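PDB 5MAL: lipase, which hydrolyses triacylglycerols and other esters, preferring medium-length acyl chains, as a secreted monomeric serine esterase of the GDSL family. Local coordinates for residues N94-G97 against E98-L102; L102-I105 against A106-R109; R109-I112 against Q113-P117. All blocks are in the same frame, centred on the assembly; numbering follows the deposited sequence.

Contact 1 of 3, residues N94-G97 against E98-L102; sequences NLQG and ESACL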
loop_
_atom_site.group_PDB
_atom_site.type_symbol
_atom_site.label_atom_id
_atom_site.label_comp_id
_atom_site.label_asym_id
_atom_site.label_seq_id
_atom_site.Cartn_x
_atom_site.Cartn_y
_atom_site.Cartn_z
ATOM N N ASN A 94 0.960 -9.189 17.407
ATOM C CA ASN A 94 1.783 -10.371 17.442
ATOM C C ASN A 94 2.561 -10.470 18.732
ATOM O O ASN A 94 3.243 -11.462 18.980
ATOM C CB ASN A 94 2.706 -10.388 16.233
ATOM C CG ASN A 94 1.982 -10.825 14.988
ATOM O OD1 ASN A 94 1.726 -12.017 14.798
ATOM N ND2 ASN A 94 1.599 -9.863 14.149
ATOM N N LEU A 95 2.426 -9.449 19.571
ATOM C CA LEU A 95 3.117 -9.445 20.850
ATOM C C LEU A 95 2.181 -9.589 22.047
ATOM O O LEU A 95 2.501 -10.289 23.011
ATOM C CB LEU A 95 3.928 -8.163 20.990
ATOM C CG LEU A 95 4.810 -8.094 22.230
ATOM C CD1 LEU A 95 5.627 -9.365 22.330
ATOM C CD2 LEU A 95 5.716 -6.867 22.167
ATOM N N GLN A 96 1.024 -8.936 21.995
ATOM C CA GLN A 96 0.206 -8.790 23.198
ATOM C C GLN A 96 -1.038 -9.666 23.251
ATOM O O GLN A 96 -1.778 -9.641 24.242
ATOM C CB GLN A 96 -0.200 -7.331 23.355
ATOM C CG GLN A 96 0.988 -6.420 23.521
ATOM C CD GLN A 96 0.569 -5.021 23.862
ATOM O OE1 GLN A 96 -0.609 -4.761 24.083
ATOM N NE2 GLN A 96 1.527 -4.110 23.916
ATOM N N GLY A 97 -1.267 -10.442 22.199
ATOM C CA GLY A 97 -2.369 -11.382 22.201
ATOM C C GLY A 97 -3.674 -10.814 21.682
ATOM O O GLY A 97 -3.777 -9.632 21.363
ATOM N N GLU A 98 -4.680 -11.674 21.612
ATOM C CA GLU A 98 -5.881 -11.374 20.866
ATOM C C GLU A 98 -6.669 -10.172 21.364
ATOM O O GLU A 98 -7.101 -9.347 20.563
ATOM C CB GLU A 98 -6.810 -12.582 20.848
ATOM C CG GLU A 98 -8.044 -12.338 20.019
ATOM C CD GLU A 98 -9.037 -13.463 20.103
ATOM O OE1 GLU A 98 -9.730 -13.578 21.139
ATOM O OE2 GLU A 98 -9.121 -14.239 19.133
ATOM N N SER A 99 -6.883 -10.085 22.673
ATOM C CA SER A 99 -7.691 -8.998 23.205
ATOM C C SER A 99 -7.060 -7.654 22.860
ATOM O O SER A 99 -7.730 -6.779 22.308
ATOM C CB SER A 99 -7.863 -9.126 24.712
ATOM O OG SER A 99 -8.622 -8.025 25.185
ATOM N N ALA A 100 -5.773 -7.510 23.175
ATOM C CA ALA A 100 -5.039 -6.292 22.845
ATOM C C ALA A 100 -5.062 -6.052 21.336
ATOM O O ALA A 100 -5.261 -4.930 20.877
ATOM C CB ALA A 100 -3.617 -6.374 23.357
ATOM N N CYS A 101 -4.882 -7.125 20.567
ATOM C CA CYS A 101 -4.917 -7.030 19.113
ATOM C C CYS A 101 -6.250 -6.475 18.618
ATOM O O CYS A 101 -6.283 -5.522 17.845
ATOM C CB CYS A 101 -4.659 -8.398 18.482
ATOM S SG CYS A 101 -4.620 -8.344 16.683
ATOM N N LEU A 102 -7.348 -7.065 19.077
ATOM C CA LEU A 102 -8.669 -6.651 18.626
ATOM C C LEU A 102 -8.912 -5.179 18.974
ATOM O O LEU A 102 -9.451 -4.423 18.170
ATOM C CB LEU A 102 -9.747 -7.539 19.244
ATOM C CG LEU A 102 -9.705 -9.000 18.771
ATOM C CD1 LEU A 102 -10.876 -9.801 19.348
ATOM C CD2 LEU A 102 -9.677 -9.082 17.247
HETATM O O HOH W 1 -4.554 -9.243 24.788
#
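Gln-96 and Ala-100 meet where helix 86-96 ends and helix 98-130 begins. The Gln-96 side chain is followed outward here. Its CB lies 3.5 Å from CB of Ala-100, methylene against methyl. CG stands anti to the carbonyl carbon (chi1 -62°), and the extended chain carries CG and CD clear of the methyl. The amide is turned with OE1 on the same side as CB, which brings OE1 back to 3.5 Å from Ala-100 CB. The methyl therefore touches both the root and the amide oxygen of the glutamine.

The backbones are joined more firmly. Gly-97 is the N-cap of the second helix. Its O accepts from Cys-101 N at 2.9 Å, with an N-H...O angle of 156°. This is the first i to i+4 bond of the helix. One water bridges the turn. It donates to Gln-96 O at 2.9 Å and accepts from Ala-100 N at 2.7 Å, so an amide of the first helical turn is satisfied by solvent. Gly-97 has positive phi (89°). A CB at this position would press on the carbonyl O of Gln-96 and on Glu-98 N.

Cys-101 SG forms a disulfide with Cys-93 of the preceding helix and ties the two helices together beside the turn. CB of Glu-98 points away from residues 94-97, though it still touches Gly-97 C; OE2 is hydrogen-bonded to Ser-156 OG. Leu-102 touches Ala-162 of helix 159-180. The turn thus joins helix 86-96 to helix 98-130, with the start of helix 159-180 alongside.

Contact 2 of 3, residues L102-I105 against A106-R109; sequences LARI and AKAR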
loop_
_atom_site.group_PDB
_atom_site.type_symbol
_atom_site.label_atom_id
_atom_site.label_comp_id
_atom_site.label_asym_id
_atom_site.label_seq_id
_atom_site.Cartn_x
_atom_site.Cartn_y
_atom_site.Cartn_z
ATOM N N LEU A 102 -7.348 -7.065 19.077
ATOM C CA LEU A 102 -8.669 -6.651 18.626
ATOM C C LEU A 102 -8.912 -5.179 18.974
ATOM O O LEU A 102 -9.451 -4.423 18.170
ATOM C CB LEU A 102 -9.747 -7.539 19.244
ATOM C CG LEU A 102 -9.705 -9.000 18.771
ATOM C CD1 LEU A 102 -10.876 -9.801 19.348
ATOM C CD2 LEU A 102 -9.677 -9.082 17.247
ATOM N N ALA A 103 -8.478 -4.780 20.162
ATOM C CA ALA A 103 -8.605 -3.391 20.607
ATOM C C ALA A 103 -7.813 -2.440 19.709
ATOM O O ALA A 103 -8.286 -1.359 19.343
ATOM C CB ALA A 103 -8.135 -3.264 22.052
ATOM N N ARG A 104 -6.593 -2.849 19.378
ATOM C CA ARG A 104 -5.720 -2.052 18.533
ATOM C C ARG A 104 -6.303 -1.916 17.130
ATOM O O ARG A 104 -6.278 -0.835 16.551
ATOM C CB ARG A 104 -4.321 -2.674 18.483
ATOM C CG ARG A 104 -3.283 -1.823 17.787
ATOM C CD ARG A 104 -3.080 -0.508 18.517
ATOM N NE ARG A 104 -2.283 0.439 17.738
ATOM C CZ ARG A 104 -2.789 1.268 16.825
ATOM N NH1 ARG A 104 -4.094 1.270 16.573
ATOM N NH2 ARG A 104 -1.988 2.100 16.165
ATOM N N ILE A 105 -6.821 -3.019 16.590
ATOM C CA ILE A 105 -7.507 -3.018 15.305
ATOM C C ILE A 105 -8.726 -2.107 15.308
ATOM O O ILE A 105 -8.969 -1.352 14.360
ATOM C CB ILE A 105 -7.984 -4.426 14.916
ATOM C CG1 ILE A 105 -6.809 -5.390 14.830
ATOM C CG2 ILE A 105 -8.741 -4.369 13.589
ATOM C CD1 ILE A 105 -6.024 -5.197 13.612
ATOM N N ALA A 106 -9.515 -2.204 16.371
ATOM C CA ALA A 106 -10.707 -1.371 16.486
ATOM C C ALA A 106 -10.323 0.103 16.431
ATOM O O ALA A 106 -10.999 0.908 15.785
ATOM C CB ALA A 106 -11.457 -1.684 17.779
ATOM N N LYS A 107 -9.228 0.447 17.100
ATOM C CA LYS A 107 -8.753 1.824 17.125
ATOM C C LYS A 107 -8.310 2.202 15.714
ATOM O O LYS A 107 -8.633 3.269 15.222
ATOM C CB LYS A 107 -7.618 1.987 18.145
ATOM C CG LYS A 107 -6.838 3.294 18.053
ATOM C CD LYS A 107 -5.658 3.299 19.013
ATOM C CE LYS A 107 -4.744 4.491 18.761
ATOM N NZ LYS A 107 -3.547 4.483 19.659
ATOM N N ALA A 108 -7.608 1.292 15.050
ATOM C CA ALA A 108 -7.162 1.531 13.682
ATOM C C ALA A 108 -8.354 1.694 12.759
ATOM O O ALA A 108 -8.358 2.554 11.881
ATOM C CB ALA A 108 -6.262 0.386 13.199
ATOM N N ARG A 109 -9.378 0.871 12.961
ATOM C CA ARG A 109 -10.533 0.895 12.074
ATOM C C ARG A 109 -11.350 2.159 12.288
ATOM O O ARG A 109 -11.932 2.688 11.346
ATOM C CB ARG A 109 -11.405 -0.339 12.279
ATOM C CG ARG A 109 -10.762 -1.607 11.746
ATOM C CD ARG A 109 -11.702 -2.768 11.897
ATOM N NE ARG A 109 -12.841 -2.615 11.005
ATOM C CZ ARG A 109 -13.961 -3.320 11.098
ATOM N NH1 ARG A 109 -14.099 -4.226 12.063
ATOM N NH2 ARG A 109 -14.940 -3.115 10.230
#
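Helix 98-130 continues here through two regular turns, and Arg-104 and Lys-107 touch along one side of it. NH1 of Arg-104 lies 3.5 Å from CD of Lys-107. The lysine CE sits over one face of the guanidinium, offset toward its rim. The arginine chain bends at chi2 (62°), and that bend brings the group back over the lysine methylenes. The lysine is extended along its whole length. Its NZ ends 4.5 Å from Arg-104 NH1, so the two like charges probably disfavour each other somewhat. The aliphatic part of the lysine makes the contact. Arg-104 NE has its own mate, a salt bridge to Asp-88.

The backbone shows the i to i+4 pattern of an alpha helix. Ala-106 N, Lys-107 N, Ala-108 N and Arg-109 N bond to the O atoms of Leu-102, Ala-103, Arg-104 and Ile-105. The last of these bonds is 2.7 Å from Arg-109 N to Ile-105 O.

Ile-105 and Arg-109 pack on another side of the helix. CG2 of Ile-105 is 3.8 Å from Arg-109 CD, and Arg-109 CG lies 3.2 Å from Ile-105 O. The arginine then bends at chi3, and its NE forms a salt bridge with Asp-169 of helix 159-180. A leucine in place of Arg-109 would probably leave Asp-169 without this charged mate and lose a link between the two helices. Ile-105 also touches Ile-163 of that helix. On the side toward helix 86-96, Ile-105 and Ala-108 both reach Thr-89.

Contact 3 of 3, residues R109-I112 against Q113-P117; sequences RAYI and QQTLP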
loop_
_atom_site.group_PDB
_atom_site.type_symbol
_atom_site.label_atom_id
_atom_site.label_comp_id
_atom_site.label_asym_id
_atom_site.label_seq_id
_atom_site.Cartn_x
_atom_site.Cartn_y
_atom_site.Cartn_z
ATOM N N ARG A 109 -9.378 0.871 12.961
ATOM C CA ARG A 109 -10.533 0.895 12.074
ATOM C C ARG A 109 -11.350 2.159 12.288
ATOM O O ARG A 109 -11.932 2.688 11.346
ATOM C CB ARG A 109 -11.405 -0.339 12.279
ATOM C CG ARG A 109 -10.762 -1.607 11.746
ATOM C CD ARG A 109 -11.702 -2.768 11.897
ATOM N NE ARG A 109 -12.841 -2.615 11.005
ATOM C CZ ARG A 109 -13.961 -3.320 11.098
ATOM N NH1 ARG A 109 -14.099 -4.226 12.063
ATOM N NH2 ARG A 109 -14.940 -3.115 10.230
ATOM N N ALA A 110 -11.392 2.641 13.527
ATOM C CA ALA A 110 -12.048 3.916 13.792
ATOM C C ALA A 110 -11.325 5.013 13.024
ATOM O O ALA A 110 -11.961 5.894 12.448
ATOM C CB ALA A 110 -12.067 4.220 15.275
ATOM N N TYR A 111 -9.995 4.941 13.007
ATOM C CA TYR A 111 -9.186 5.920 12.295
ATOM C C TYR A 111 -9.498 5.904 10.817
ATOM O O TYR A 111 -9.764 6.943 10.208
ATOM C CB TYR A 111 -7.695 5.665 12.489
ATOM C CG TYR A 111 -6.857 6.839 12.032
ATOM C CD1 TYR A 111 -6.595 7.058 10.680
ATOM C CD2 TYR A 111 -6.340 7.736 12.953
ATOM C CE1 TYR A 111 -5.836 8.139 10.265
ATOM C CE2 TYR A 111 -5.574 8.812 12.547
ATOM C CZ TYR A 111 -5.333 9.015 11.208
ATOM O OH TYR A 111 -4.576 10.101 10.824
ATOM N N ILE A 112 -9.429 4.713 10.241
ATOM C CA ILE A 112 -9.728 4.514 8.836
ATOM C C ILE A 112 -11.079 5.075 8.437
ATOM O O ILE A 112 -11.195 5.785 7.437
ATOM C CB ILE A 112 -9.707 3.036 8.494
ATOM C CG1 ILE A 112 -8.278 2.499 8.615
ATOM C CG2 ILE A 112 -10.283 2.809 7.115
ATOM C CD1 ILE A 112 -8.200 0.986 8.762
ATOM N N GLN A 113 -12.106 4.746 9.215
ATOM C CA GLN A 113 -13.466 5.099 8.843
ATOM C C GLN A 113 -13.730 6.596 9.018
ATOM O O GLN A 113 -14.467 7.199 8.240
ATOM C CB GLN A 113 -14.463 4.287 9.673
ATOM C CG GLN A 113 -14.322 2.772 9.483
ATOM C CD GLN A 113 -15.183 1.959 10.443
ATOM O OE1 GLN A 113 -16.036 2.503 11.149
ATOM N NE2 GLN A 113 -14.960 0.648 10.474
ATOM N N GLN A 114 -13.099 7.187 10.029
ATOM C CA GLN A 114 -13.438 8.542 10.473
ATOM C C GLN A 114 -12.418 9.603 10.066
ATOM O O GLN A 114 -12.766 10.646 9.497
ATOM C CB GLN A 114 -13.594 8.548 11.990
ATOM C CG GLN A 114 -14.748 7.690 12.482
ATOM C CD GLN A 114 -14.663 7.378 13.968
ATOM O OE1 GLN A 114 -14.015 8.092 14.733
ATOM N NE2 GLN A 114 -15.309 6.289 14.380
ATOM N N THR A 115 -11.158 9.319 10.365
ATOM C CA THR A 115 -10.097 10.317 10.358
ATOM C C THR A 115 -9.371 10.346 9.020
ATOM O O THR A 115 -9.008 11.404 8.505
ATOM C CB THR A 115 -9.085 10.033 11.479
ATOM O OG1 THR A 115 -9.780 9.714 12.697
ATOM C CG2 THR A 115 -8.187 11.214 11.690
ATOM N N LEU A 116 -9.157 9.162 8.457
ATOM C CA LEU A 116 -8.406 9.025 7.210
ATOM C C LEU A 116 -8.986 9.710 5.954
ATOM O O LEU A 116 -8.208 10.287 5.181
ATOM C CB LEU A 116 -8.196 7.534 6.910
ATOM C CG LEU A 116 -7.451 7.256 5.603
ATOM C CD1 LEU A 116 -6.037 7.828 5.646
ATOM C CD2 LEU A 116 -7.444 5.758 5.321
ATOM N N PRO A 117 -10.316 9.617 5.710
ATOM C CA PRO A 117 -10.830 10.179 4.452
ATOM C C PRO A 117 -10.366 11.609 4.177
ATOM O O PRO A 117 -9.999 11.909 3.042
ATOM C CB PRO A 117 -12.347 10.143 4.641
ATOM C CG PRO A 117 -12.573 9.030 5.564
ATOM C CD PRO A 117 -11.402 9.005 6.499
#
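Tyr-111 O accepts two backbone bonds, one from Thr-115 N at 2.8 Å and one from Leu-116 N at 2.9 Å. The two donors come from opposite faces of the carbonyl plane. The Leu-116 bond is the straighter. Gln-114 N adds a weak third bond to the same oxygen. Gln-114 N also bonds to Ala-110 O, and Gln-113 N bonds to Arg-109 O, both at 3.0 Å.

The i to i+5 bond from Leu-116 marks a wider pi-type turn within helix 98-130. Pro-117 follows it. Its ring nitrogen carries no hydrogen, and the helix is kinked there. Proline CD lies instead 3.4 Å from Ile-112 O.

The Tyr-111 ring lies over Thr-115. Thr-115 CB sits 3.7 Å from the ring centroid and only 2° off the ring normal, a CH-pi contact centred on the face. The methyl CG2 reaches toward the phenol end, 3.6 Å from CZ. Tyr-111 CG is turned anti to the backbone N (chi1 -167°), which carries the ring forward along the helix over the threonine. Its OH is hydrogen-bonded to Gln-119 OE1, about two turns further along the helix. The ring is therefore held both at its face and at its hydroxyl. CD1 of the ring also meets Leu-116 CB.

The Gln-113 side chain crosses that of Arg-109, with amide and guanidinium planes 75° apart. Gln-113 NE2 lies 3.8 Å from Arg-109 NH2, without a bond between them. NE2 donates to Asp-169, so both groups turn to the same carboxylate. Leu-116 packs on Ile-170 and Pro-117 on Val-173 of helix 159-180, while Tyr-111 and Leu-116 also touch Asp-83 in the loop before helix 86-96.

The three contacts follow one another along the chain. Contact 1 joins the end of helix 86-96 to the start of helix 98-130. Contacts 2 and 3 lie wholly within helix 98-130. Contacts 1 and 2 share Leu-102, and their centres are 10 Å apart. Contacts 2 and 3 share Arg-109, with centres 11 Å apart. Contacts 1 and 3 do not touch, and their centres are 20 Å apart. Together they trace the long helix from its cap to its kink, approaching the centre of the chain. This helix leads to strand 135-139 of the parallel sheet. All three lie away from the annotated active-site residues and belong to the helical framework of the SGNH hydrolase fold.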